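Local coordinates for carbohydrate binding protein, putative, cpb33A (Cellvibrio japonicus, PDB 5FJQ) that is a copper-dependent lytic polysaccharide monooxygenase domain that takes part in chitin utilization, probably by oxidative cleavage of the polysaccharide chains, at residues A[42-53]-A[163-173]. Residues are numbered along the deposited sequence; the frame is centred on the assembly and turned at random.
Sequences QEVAVGGVRDNH and WDRDAAEGFYQ
The Y172 ring lies obliquely against V46, Y172 CE1 3.7 Å from V46 CG2, in an antiparallel β-ladder, while its OH ends beside V49 and at the edge of the H53 imidazole. With Y172 CG anti to the carbonyl carbon (chi1 -49°), the ring is carried alongside strand 45-47. The ladder adds this short strand to strand 169-178 in the immunoglobulin-like core of this AA10 lytic polysaccharide monooxygenase. It illustrates how alternation places A45, F171 and E169 on one face of the sheet and V46 on the other. V46 and G170 form the hydrogen-bonded pair, V46 N to G170 O at 2.8 Å with G170 N returning to V46 O; G170 has no side chain, and the Y172 hydroxyl lies on that side of the strand. A45 CB sits 3.6 Å from F171 CE1, and the F171 side chain comes within about 3 Å, at its nearest atom, of the copper held by H1 and H100. E169 OE1 forms a salt bridge with R161. Beyond the strand, R50 lays its CD over one face of the W163 indole, 3.6 Å from the five-membered ring centroid, a CH-π contact. H53 NE2 is hydrogen-bonded to Y104 OH; H53 ND1 and Y172 OH share a 2.8 Å hydrogen bond near the imidazole plane.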
ATOM      1  N   GLN A  42      -2.820  -6.503   7.808  1.00 16.40           N
ATOM      2  CA  GLN A  42      -3.418  -7.433   6.826  1.00 18.12           C
ATOM      3  C   GLN A  42      -4.875  -7.088   6.422  1.00 19.91           C
ATOM      4  O   GLN A  42      -5.471  -7.717   5.523  1.00 21.34           O
ATOM      5  CB  GLN A  42      -3.342  -8.871   7.371  1.00 16.96           C
ATOM      6  CG  GLN A  42      -4.304  -9.185   8.512  1.00 18.46           C
ATOM      7  CD  GLN A  42      -3.753  -8.797   9.906  1.00 19.16           C
ATOM      8  OE1 GLN A  42      -2.816  -7.973  10.043  1.00 17.70           O
ATOM      9  NE2 GLN A  42      -4.310  -9.421  10.950  1.00 19.91           N
ATOM     10  N   GLU A  43      -5.421  -6.085   7.116  1.00 21.08           N
ATOM     11  CA  GLU A  43      -6.784  -5.709   7.065  1.00 20.60           C
ATOM     12  C   GLU A  43      -7.029  -4.297   6.523  1.00 18.25           C
ATOM     13  O   GLU A  43      -7.954  -3.622   6.975  1.00 19.90           O
ATOM     14  CB  GLU A  43      -7.211  -5.694   8.492  1.00 24.52           C
ATOM     15  CG  GLU A  43      -8.587  -6.108   8.744  1.00 28.91           C
ATOM     16  CD  GLU A  43      -8.673  -6.628  10.154  1.00 36.07           C
ATOM     17  OE1 GLU A  43      -8.211  -7.788  10.373  1.00 43.30           O
ATOM     18  OE2 GLU A  43      -9.133  -5.862  11.026  1.00 32.75           O
ATOM     19  N   VAL A  44      -6.204  -3.805   5.621  1.00 16.69           N
ATOM     20  CA  VAL A  44      -6.460  -2.478   5.096  1.00 17.08           C
ATOM     21  C   VAL A  44      -7.383  -2.789   3.935  1.00 17.30           C
ATOM     22  O   VAL A  44      -6.951  -2.917   2.768  1.00 19.07           O
ATOM     23  CB  VAL A  44      -5.133  -1.714   4.736  1.00 13.84           C
ATOM     24  CG1 VAL A  44      -5.387  -0.343   4.181  1.00 14.24           C
ATOM     25  CG2 VAL A  44      -4.190  -1.592   5.928  1.00 13.93           C
ATOM     26  N   ALA A  45      -8.673  -2.942   4.263  1.00 17.97           N
ATOM     27  CA  ALA A  45      -9.598  -3.763   3.447  1.00 17.53           C
ATOM     28  C   ALA A  45     -10.857  -3.021   3.113  1.00 15.85           C
ATOM     29  O   ALA A  45     -11.312  -2.215   3.914  1.00 18.75           O
ATOM     30  CB  ALA A  45      -9.969  -5.067   4.163  1.00 15.86           C
ATOM     31  N   VAL A  46     -11.456  -3.327   1.973  1.00 16.06           N
ATOM     32  CA  VAL A  46     -12.789  -2.786   1.650  1.00 14.39           C
ATOM     33  C   VAL A  46     -13.643  -3.934   1.188  1.00 14.90           C
ATOM     34  O   VAL A  46     -13.306  -4.585   0.211  1.00 15.09           O
ATOM     35  CB  VAL A  46     -12.743  -1.674   0.586  1.00 14.17           C
ATOM     36  CG1 VAL A  46     -14.118  -1.214   0.200  1.00 14.83           C
ATOM     37  CG2 VAL A  46     -12.018  -0.422   1.075  1.00 14.91           C
ATOM     38  N   GLY A  47     -14.759  -4.200   1.866  1.00 14.18           N
ATOM     39  CA  GLY A  47     -15.669  -5.260   1.413  1.00 15.91           C
ATOM     40  C   GLY A  47     -16.563  -4.786   0.259  1.00 17.88           C
ATOM     41  O   GLY A  47     -16.909  -3.623   0.176  1.00 18.62           O
ATOM     42  N   GLY A  48     -16.922  -5.698  -0.634  1.00 20.17           N
ATOM     43  CA  GLY A  48     -17.815  -5.430  -1.750  1.00 20.35           C
ATOM     44  C   GLY A  48     -17.165  -4.898  -3.014  1.00 24.13           C
ATOM     45  O   GLY A  48     -17.870  -4.639  -3.989  1.00 25.46           O
ATOM     46  N   VAL A  49     -15.848  -4.713  -3.022  1.00 22.06           N
ATOM     47  CA  VAL A  49     -15.219  -4.014  -4.149  1.00 22.19           C
ATOM     48  C   VAL A  49     -15.000  -4.975  -5.310  1.00 19.73           C
ATOM     49  O   VAL A  49     -14.588  -6.106  -5.115  1.00 18.77           O
ATOM     50  CB  VAL A  49     -13.905  -3.324  -3.773  1.00 20.34           C
ATOM     51  CG1 VAL A  49     -13.449  -2.412  -4.904  1.00 21.77           C
ATOM     52  CG2 VAL A  49     -14.049  -2.470  -2.530  1.00 22.70           C
ATOM     53  N   ARG A  50     -15.342  -4.530  -6.523  1.00 18.59           N
ATOM     54  CA  ARG A  50     -15.244  -5.348  -7.732  1.00 16.89           C
ATOM     55  C   ARG A  50     -14.556  -4.498  -8.813  1.00 17.06           C
ATOM     56  O   ARG A  50     -15.249  -3.868  -9.677  1.00 14.98           O
ATOM     57  CB  ARG A  50     -16.635  -5.846  -8.173  1.00 17.57           C
ATOM     58  CG  ARG A  50     -17.432  -6.631  -7.099  1.00 18.41           C
ATOM     59  CD  ARG A  50     -18.516  -7.501  -7.686  1.00 18.07           C
ATOM     60  NE  ARG A  50     -19.659  -6.668  -8.045  1.00 17.29           N
ATOM     61  CZ  ARG A  50     -19.885  -6.166  -9.258  1.00 18.63           C
ATOM     62  NH1 ARG A  50     -19.073  -6.416 -10.304  1.00 17.44           N
ATOM     63  NH2 ARG A  50     -20.968  -5.417  -9.445  1.00 18.12           N
ATOM     64  N   ASP A  51     -13.233  -4.344  -8.665  1.00 16.33           N
ATOM     65  CA  ASP A  51     -12.385  -3.557  -9.574  1.00 17.45           C
ATOM     66  C   ASP A  51     -12.866  -2.071  -9.758  1.00 19.40           C
ATOM     67  O   ASP A  51     -12.856  -1.502 -10.862  1.00 16.22           O
ATOM     68  CB  ASP A  51     -12.321  -4.368 -10.880  1.00 18.07           C
ATOM     69  CG  ASP A  51     -11.396  -3.777 -11.891  1.00 19.50           C
ATOM     70  OD1 ASP A  51     -10.287  -3.361 -11.517  1.00 17.52           O
ATOM     71  OD2 ASP A  51     -11.841  -3.700 -13.040  1.00 22.66           O
ATOM     72  N   ASN A  52     -13.435  -1.504  -8.670  1.00 18.39           N
ATOM     73  CA  ASN A  52     -13.980  -0.150  -8.701  1.00 20.02           C
ATOM     74  C   ASN A  52     -13.602   0.561  -7.410  1.00 18.79           C
ATOM     75  O   ASN A  52     -14.454   1.102  -6.680  1.00 16.77           O
ATOM     76  CB  ASN A  52     -15.488  -0.193  -8.877  1.00 18.86           C
ATOM     77  CG  ASN A  52     -16.150  -1.211  -7.972  1.00 21.49           C
ATOM     78  OD1 ASN A  52     -15.471  -1.870  -7.133  1.00 19.32           O
ATOM     79  ND2 ASN A  52     -17.457  -1.390  -8.153  1.00 15.38           N
ATOM     80  N   HIS A  53     -12.317   0.465  -7.094  1.00 21.51           N
ATOM     81  CA  HIS A  53     -11.755   0.911  -5.820  1.00 20.65           C
ATOM     82  C   HIS A  53     -11.964   2.372  -5.563  1.00 18.42           C
ATOM     83  O   HIS A  53     -12.085   2.800  -4.407  1.00 19.20           O
ATOM     84  CB  HIS A  53     -10.232   0.656  -5.811  1.00 20.81           C
ATOM     85  CG  HIS A  53      -9.844  -0.655  -6.364  1.00 24.16           C
ATOM     86  ND1 HIS A  53      -9.993  -1.831  -5.659  1.00 24.02           N
ATOM     87  CD2 HIS A  53      -9.271  -0.988  -7.547  1.00 25.99           C
ATOM     88  CE1 HIS A  53      -9.570  -2.834  -6.404  1.00 27.83           C
ATOM     89  NE2 HIS A  53      -9.097  -2.350  -7.539  1.00 26.28           N
ATOM     90  N   TRP A 163     -14.086 -11.991  -7.239  1.00 23.94           N
ATOM     91  CA  TRP A 163     -15.458 -12.033  -6.754  1.00 22.02           C
ATOM     92  C   TRP A 163     -16.295 -13.076  -7.523  1.00 22.80           C
ATOM     93  O   TRP A 163     -17.397 -13.433  -7.087  1.00 23.69           O
ATOM     94  CB  TRP A 163     -16.133 -10.661  -6.824  1.00 22.57           C
ATOM     95  CG  TRP A 163     -16.270 -10.216  -8.201  1.00 24.28           C
ATOM     96  CD1 TRP A 163     -17.286 -10.514  -9.075  1.00 23.59           C
ATOM     97  CD2 TRP A 163     -15.319  -9.429  -8.932  1.00 25.37           C
ATOM     98  NE1 TRP A 163     -17.035  -9.942 -10.317  1.00 24.81           N
ATOM     99  CE2 TRP A 163     -15.838  -9.268 -10.258  1.00 27.19           C
ATOM    100  CE3 TRP A 163     -14.074  -8.839  -8.602  1.00 23.15           C
ATOM    101  CZ2 TRP A 163     -15.165  -8.521 -11.236  1.00 27.92           C
ATOM    102  CZ3 TRP A 163     -13.406  -8.109  -9.564  1.00 24.08           C
ATOM    103  CH2 TRP A 163     -13.953  -7.942 -10.876  1.00 25.45           C
ATOM    104  N   ASP A 164     -15.811 -13.527  -8.670  1.00 22.38           N
ATOM    105  CA  ASP A 164     -16.521 -14.589  -9.411  1.00 23.46           C
ATOM    106  C   ASP A 164     -16.249 -15.929  -8.802  1.00 25.53           C
ATOM    107  O   ASP A 164     -17.069 -16.846  -8.925  1.00 29.73           O
ATOM    108  CB  ASP A 164     -16.071 -14.638 -10.850  1.00 26.77           C
ATOM    109  CG  ASP A 164     -16.654 -13.517 -11.662  1.00 32.25           C
ATOM    110  OD1 ASP A 164     -17.889 -13.300 -11.557  1.00 31.88           O
ATOM    111  OD2 ASP A 164     -15.860 -12.847 -12.352  1.00 33.21           O
ATOM    112  N   ARG A 165     -15.115 -16.056  -8.126  1.00 23.67           N
ATOM    113  CA  ARG A 165     -14.693 -17.370  -7.710  1.00 24.27           C
ATOM    114  C   ARG A 165     -14.788 -17.506  -6.212  1.00 26.69           C
ATOM    115  O   ARG A 165     -14.466 -18.561  -5.661  1.00 31.59           O
ATOM    116  CB  ARG A 165     -13.252 -17.665  -8.235  1.00 25.91           C
ATOM    117  CG  ARG A 165     -13.153 -17.818  -9.762  1.00 25.96           C
ATOM    118  CD  ARG A 165     -11.878 -18.464 -10.250  1.00 30.39           C
ATOM    119  NE  ARG A 165     -10.761 -17.507 -10.313  1.00 36.13           N
ATOM    120  CZ  ARG A 165      -9.583 -17.632  -9.677  1.00 36.03           C
ATOM    121  NH1 ARG A 165      -9.361 -18.709  -8.918  1.00 32.12           N
ATOM    122  NH2 ARG A 165      -8.642 -16.677  -9.802  1.00 27.68           N
ATOM    123  N   ASP A 166     -15.161 -16.430  -5.530  1.00 27.61           N
ATOM    124  CA  ASP A 166     -14.827 -16.335  -4.117  1.00 27.67           C
ATOM    125  C   ASP A 166     -15.612 -15.270  -3.394  1.00 26.97           C
ATOM    126  O   ASP A 166     -16.650 -15.600  -2.841  1.00 29.28           O
ATOM    127  CB  ASP A 166     -13.278 -16.201  -3.923  1.00 25.31           C
ATOM    128  CG  ASP A 166     -12.849 -16.245  -2.474  1.00 27.17           C
ATOM    129  OD1 ASP A 166     -13.707 -16.291  -1.540  1.00 24.46           O
ATOM    130  OD2 ASP A 166     -11.617 -16.206  -2.252  1.00 25.77           O
ATOM    131  N   ALA A 167     -15.120 -14.024  -3.353  1.00 24.80           N
ATOM    132  CA  ALA A 167     -15.816 -12.899  -2.730  1.00 24.75           C
ATOM    133  C   ALA A 167     -15.174 -11.595  -3.215  1.00 23.85           C
ATOM    134  O   ALA A 167     -13.991 -11.585  -3.647  1.00 20.90           O
ATOM    135  CB  ALA A 167     -15.766 -12.965  -1.205  1.00 24.83           C
ATOM    136  N   ALA A 168     -15.969 -10.526  -3.161  1.00 20.81           N
ATOM    137  CA  ALA A 168     -15.560  -9.186  -3.571  1.00 18.76           C
ATOM    138  C   ALA A 168     -14.895  -8.532  -2.367  1.00 17.28           C
ATOM    139  O   ALA A 168     -15.467  -8.436  -1.305  1.00 18.16           O
ATOM    140  CB  ALA A 168     -16.764  -8.371  -4.023  1.00 20.27           C
ATOM    141  N   GLU A 169     -13.664  -8.134  -2.490  1.00 18.84           N
ATOM    142  CA  GLU A 169     -12.986  -7.462  -1.389  1.00 17.76           C
ATOM    143  C   GLU A 169     -11.683  -6.959  -1.966  1.00 16.17           C
ATOM    144  O   GLU A 169     -11.121  -7.553  -2.940  1.00 15.14           O
ATOM    145  CB  GLU A 169     -12.741  -8.408  -0.187  1.00 18.75           C
ATOM    146  CG  GLU A 169     -12.356  -7.725   1.110  1.00 19.06           C
ATOM    147  CD  GLU A 169     -12.157  -8.735   2.259  1.00 22.70           C
ATOM    148  OE1 GLU A 169     -11.905  -9.901   1.955  1.00 21.76           O
ATOM    149  OE2 GLU A 169     -12.313  -8.391   3.462  1.00 26.39           O
ATOM    150  N   GLY A 170     -11.227  -5.840  -1.399  1.00 16.35           N
ATOM    151  CA  GLY A 170      -9.998  -5.160  -1.832  1.00 15.56           C
ATOM    152  C   GLY A 170      -9.077  -5.006  -0.626  1.00 14.35           C
ATOM    153  O   GLY A 170      -9.570  -4.760   0.507  1.00 12.53           O
ATOM    154  N   PHE A 171      -7.770  -5.198  -0.846  1.00 13.75           N
ATOM    155  CA  PHE A 171      -6.724  -4.834   0.125  1.00 14.25           C
ATOM    156  C   PHE A 171      -5.715  -3.837  -0.466  1.00 14.55           C
ATOM    157  O   PHE A 171      -5.268  -3.972  -1.648  1.00 11.93           O
ATOM    158  CB  PHE A 171      -5.967  -6.109   0.640  1.00 15.47           C
ATOM    159  CG  PHE A 171      -6.874  -7.130   1.193  1.00 16.20           C
ATOM    160  CD1 PHE A 171      -7.281  -7.058   2.560  1.00 17.46           C
ATOM    161  CD2 PHE A 171      -7.456  -8.073   0.362  1.00 17.13           C
ATOM    162  CE1 PHE A 171      -8.204  -7.972   3.079  1.00 17.73           C
ATOM    163  CE2 PHE A 171      -8.408  -8.976   0.872  1.00 18.81           C
ATOM    164  CZ  PHE A 171      -8.771  -8.941   2.231  1.00 16.39           C
ATOM    165  N   TYR A 172      -5.327  -2.867   0.369  1.00 15.73           N
ATOM    166  CA  TYR A 172      -4.630  -1.691  -0.122  1.00 16.81           C
ATOM    167  C   TYR A 172      -3.369  -1.364   0.653  1.00 18.76           C
ATOM    168  O   TYR A 172      -3.436  -1.180   1.870  1.00 21.32           O
ATOM    169  CB  TYR A 172      -5.576  -0.473  -0.212  1.00 16.13           C
ATOM    170  CG  TYR A 172      -6.848  -0.821  -0.926  1.00 19.34           C
ATOM    171  CD1 TYR A 172      -7.962  -1.344  -0.223  1.00 17.69           C
ATOM    172  CD2 TYR A 172      -6.969  -0.600  -2.296  1.00 18.19           C
ATOM    173  CE1 TYR A 172      -9.112  -1.694  -0.901  1.00 16.61           C
ATOM    174  CE2 TYR A 172      -8.143  -0.923  -2.974  1.00 18.48           C
ATOM    175  CZ  TYR A 172      -9.210  -1.466  -2.252  1.00 17.38           C
ATOM    176  OH  TYR A 172     -10.345  -1.816  -2.898  1.00 17.90           O
ATOM    177  N   GLN A 173      -2.235  -1.284  -0.060  1.00 15.14           N
ATOM    178  CA  GLN A 173      -0.990  -0.995   0.583  1.00 16.60           C
ATOM    179  C   GLN A 173      -0.135   0.033  -0.080  1.00 17.04           C
ATOM    180  O   GLN A 173       0.466  -0.249  -1.141  1.00 17.34           O
ATOM    181  CB  GLN A 173      -0.102  -2.256   0.667  1.00 16.52           C
ATOM    182  CG  GLN A 173      -0.693  -3.432   1.391  1.00 15.71           C
ATOM    183  CD  GLN A 173      -0.405  -3.325   2.846  1.00 16.63           C
ATOM    184  OE1 GLN A 173       0.724  -3.432   3.236  1.00 15.79           O
ATOM    185  NE2 GLN A 173      -1.439  -3.043   3.669  1.00 15.72           N
TER